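Local atomic coordinates of bifunctional dTDP-4-dehydrorhamnose 3,5-epimerase/dTDP-4-dehydrorhamnose reductase (Arabidopsis thaliana, PDB entry 4QQR), a protein that catalyses the 3,5-epimerization of dTDP-4-keto-6-deoxy-glucose and the NADPH-dependent reduction of the product, yielding dTDP-beta-L-rhamnose. Residues P61-N66 against E209-N214. Residues are numbered along the deposited sequence; the frame is centred on the assembly and turned at random.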
ATOM      1  N   PRO A  61      24.518  12.586   1.552  1.00 47.62           N
ATOM      2  CA  PRO A  61      24.058  12.776   2.937  1.00 50.62           C
ATOM      3  C   PRO A  61      24.507  11.641   3.838  1.00 46.98           C
ATOM      4  O   PRO A  61      24.798  10.562   3.339  1.00 52.23           O
ATOM      5  CB  PRO A  61      22.533  12.731   2.805  1.00 47.76           C
ATOM      6  CG  PRO A  61      22.317  11.778   1.651  1.00 50.33           C
ATOM      7  CD  PRO A  61      23.452  12.050   0.687  1.00 48.22           C
ATOM      8  N   SER A  62      24.577  11.884   5.138  1.00 43.79           N
ATOM      9  CA  SER A  62      24.859  10.824   6.086  1.00 43.20           C
ATOM     10  C   SER A  62      23.550  10.171   6.545  1.00 48.68           C
ATOM     11  O   SER A  62      23.530   8.988   6.931  1.00 47.86           O
ATOM     12  CB  SER A  62      25.628  11.369   7.297  1.00 43.88           C
ATOM     13  OG  SER A  62      24.829  12.269   8.042  1.00 41.33           O
ATOM     14  N   HIS A  63      22.468  10.956   6.531  1.00 46.12           N
ATOM     15  CA  HIS A  63      21.133  10.486   6.922  1.00 44.40           C
ATOM     16  C   HIS A  63      20.096  11.258   6.099  1.00 46.11           C
ATOM     17  O   HIS A  63      20.412  12.307   5.531  1.00 45.34           O
ATOM     18  CB  HIS A  63      20.847  10.711   8.422  1.00 45.00           C
ATOM     19  CG  HIS A  63      21.900  10.179   9.355  1.00 46.13           C
ATOM     20  ND1 HIS A  63      23.181  10.695   9.420  1.00 42.22           N
ATOM     21  CD2 HIS A  63      21.843   9.205  10.296  1.00 45.59           C
ATOM     22  CE1 HIS A  63      23.872  10.040  10.335  1.00 44.56           C
ATOM     23  NE2 HIS A  63      23.083   9.133  10.885  1.00 44.47           N
ATOM     24  N   VAL A  64      18.862  10.745   6.053  1.00 45.46           N
ATOM     25  CA  VAL A  64      17.779  11.314   5.236  1.00 40.63           C
ATOM     26  C   VAL A  64      16.515  11.467   6.079  1.00 36.82           C
ATOM     27  O   VAL A  64      16.195  10.606   6.874  1.00 36.36           O
ATOM     28  CB  VAL A  64      17.453  10.420   3.986  1.00 40.86           C
ATOM     29  CG1 VAL A  64      16.206  10.927   3.235  1.00 39.85           C
ATOM     30  CG2 VAL A  64      18.639  10.318   3.046  1.00 41.42           C
ATOM     31  N   PHE A  65      15.798  12.567   5.898  1.00 42.69           N
ATOM     32  CA  PHE A  65      14.589  12.838   6.671  1.00 42.33           C
ATOM     33  C   PHE A  65      13.408  13.035   5.743  1.00 42.43           C
ATOM     34  O   PHE A  65      13.444  13.877   4.852  1.00 45.56           O
ATOM     35  CB  PHE A  65      14.780  14.085   7.529  1.00 39.75           C
ATOM     36  CG  PHE A  65      15.714  13.884   8.678  1.00 39.36           C
ATOM     37  CD1 PHE A  65      17.087  13.819   8.467  1.00 37.10           C
ATOM     38  CD2 PHE A  65      15.223  13.772   9.979  1.00 41.17           C
ATOM     39  CE1 PHE A  65      17.957  13.621   9.526  1.00 39.24           C
ATOM     40  CE2 PHE A  65      16.090  13.578  11.056  1.00 39.43           C
ATOM     41  CZ  PHE A  65      17.459  13.507  10.830  1.00 38.60           C
ATOM     42  N   ASN A  66      12.367  12.245   5.940  1.00 40.71           N
ATOM     43  CA  ASN A  66      11.165  12.374   5.133  1.00 42.99           C
ATOM     44  C   ASN A  66      10.035  13.093   5.887  1.00 42.13           C
ATOM     45  O   ASN A  66       9.292  12.489   6.669  1.00 42.52           O
ATOM     46  CB  ASN A  66      10.701  10.996   4.648  1.00 39.78           C
ATOM     47  CG  ASN A  66       9.316  11.038   4.019  1.00 43.53           C
ATOM     48  OD1 ASN A  66       8.935  12.030   3.395  1.00 41.39           O
ATOM     49  ND2 ASN A  66       8.555   9.962   4.189  1.00 43.10           N
ATOM     50  N   GLU A 209      18.289  13.151  17.105  1.00 42.46           N
ATOM     51  CA  GLU A 209      19.151  12.268  17.903  1.00 46.45           C
ATOM     52  C   GLU A 209      18.967  10.794  17.552  1.00 45.49           C
ATOM     53  O   GLU A 209      19.909  10.002  17.671  1.00 42.15           O
ATOM     54  CB  GLU A 209      18.933  12.478  19.417  1.00 43.42           C
ATOM     55  CG  GLU A 209      19.249  13.894  19.886  1.00 51.26           C
ATOM     56  CD  GLU A 209      20.708  14.285  19.640  1.00 58.18           C
ATOM     57  OE1 GLU A 209      21.587  13.393  19.819  1.00 55.85           O
ATOM     58  OE2 GLU A 209      20.965  15.467  19.261  1.00 49.09           O
ATOM     59  N   MET A 210      17.750  10.437  17.133  1.00 46.40           N
ATOM     60  CA  MET A 210      17.425   9.057  16.753  1.00 43.24           C
ATOM     61  C   MET A 210      18.188   8.688  15.507  1.00 43.38           C
ATOM     62  O   MET A 210      18.753   7.599  15.424  1.00 44.03           O
ATOM     63  CB  MET A 210      15.924   8.888  16.537  1.00 37.52           C
ATOM     64  CG  MET A 210      15.111   9.120  17.811  1.00 42.41           C
ATOM     65  SD  MET A 210      13.351   8.784  17.622  1.00 43.10           S
ATOM     66  CE  MET A 210      13.335   6.998  17.688  1.00 36.73           C
ATOM     67  N   ALA A 211      18.207   9.620  14.553  1.00 44.16           N
ATOM     68  CA  ALA A 211      19.054   9.535  13.366  1.00 44.61           C
ATOM     69  C   ALA A 211      20.522   9.348  13.755  1.00 45.69           C
ATOM     70  O   ALA A 211      21.176   8.413  13.289  1.00 47.37           O
ATOM     71  CB  ALA A 211      18.889  10.772  12.503  1.00 39.95           C
ATOM     72  N   LYS A 212      21.037  10.229  14.609  1.00 41.56           N
ATOM     73  CA  LYS A 212      22.418  10.112  15.055  1.00 43.70           C
ATOM     74  C   LYS A 212      22.724   8.727  15.647  1.00 44.27           C
ATOM     75  O   LYS A 212      23.828   8.221  15.489  1.00 44.81           O
ATOM     76  CB  LYS A 212      22.764  11.223  16.046  1.00 46.14           C
ATOM     77  CG  LYS A 212      22.948  12.624  15.417  1.00 48.51           C
ATOM     78  CD  LYS A 212      23.080  13.695  16.502  1.00 44.05           C
ATOM     79  CE  LYS A 212      23.627  15.001  15.945  1.00 54.51           C
ATOM     80  NZ  LYS A 212      23.360  16.198  16.837  1.00 55.33           N
ATOM     81  N   ARG A 213      21.735   8.105  16.292  1.00 43.96           N
ATOM     82  CA  ARG A 213      21.926   6.806  16.923  1.00 41.05           C
ATOM     83  C   ARG A 213      21.577   5.665  15.996  1.00 41.30           C
ATOM     84  O   ARG A 213      21.527   4.515  16.418  1.00 41.67           O
ATOM     85  CB  ARG A 213      21.061   6.688  18.162  1.00 40.82           C
ATOM     86  CG  ARG A 213      21.388   7.696  19.212  1.00 44.69           C
ATOM     87  CD  ARG A 213      20.566   7.455  20.469  1.00 45.67           C
ATOM     88  NE  ARG A 213      20.622   8.607  21.358  1.00 44.96           N
ATOM     89  CZ  ARG A 213      19.981   8.698  22.517  1.00 45.00           C
ATOM     90  NH1 ARG A 213      19.219   7.695  22.948  1.00 41.19           N
ATOM     91  NH2 ARG A 213      20.107   9.804  23.241  1.00 46.11           N
ATOM     92  N   ASN A 214      21.314   5.995  14.740  1.00 45.14           N
ATOM     93  CA  ASN A 214      20.875   5.014  13.747  1.00 46.55           C
ATOM     94  C   ASN A 214      19.694   4.107  14.180  1.00 44.76           C
ATOM     95  O   ASN A 214      19.706   2.893  13.947  1.00 41.19           O
ATOM     96  CB  ASN A 214      22.075   4.191  13.285  1.00 46.46           C
ATOM     97  CG  ASN A 214      23.235   5.063  12.833  1.00 47.40           C
ATOM     98  OD1 ASN A 214      23.064   5.972  12.017  1.00 49.33           O
ATOM     99  ND2 ASN A 214      24.417   4.801  13.378  1.00 44.75           N
TER
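His63 and Phe65 reach from strand 63-66, an inner strand of the parallel Rossmann-fold sheet, to Ala211 in the last turn of helix 200-212. The apolar part rests on the methyl group of Ala211: its CB approaches the phenyl ring obliquely, 3.5 Å from Phe65 CZ. The same methyl lies 4.0 Å from His63 CD2. The phenyl ring also meets Phe15 of the neighbouring strand and touches Tyr111, a probable NADPH-binding residue. The polar part lies at the C-terminal end of the helix, which closes in a Schellman motif with Asn214, at positive phi, as C-prime residue. There the Ala211 carbonyl accepts the backbone N-H of Asn214 (N to O, 2.8 Å), while His63 NE2 sits 3.2 Å from the same oxygen at an angle too poor for a hydrogen bond. With chi1 at -52°, CG of His63 stands beside its backbone N, and the imidazole is tied on its other nitrogen to the preceding serine. An alanine in place of His63 would probably open a gap beside Ala211 and Phe13 and deprive the serine hydroxyl of one partner. That tie runs between Ser62 OG and His63 ND1, 2.7 Å apart, with OG in the plane of the imidazole at its edge.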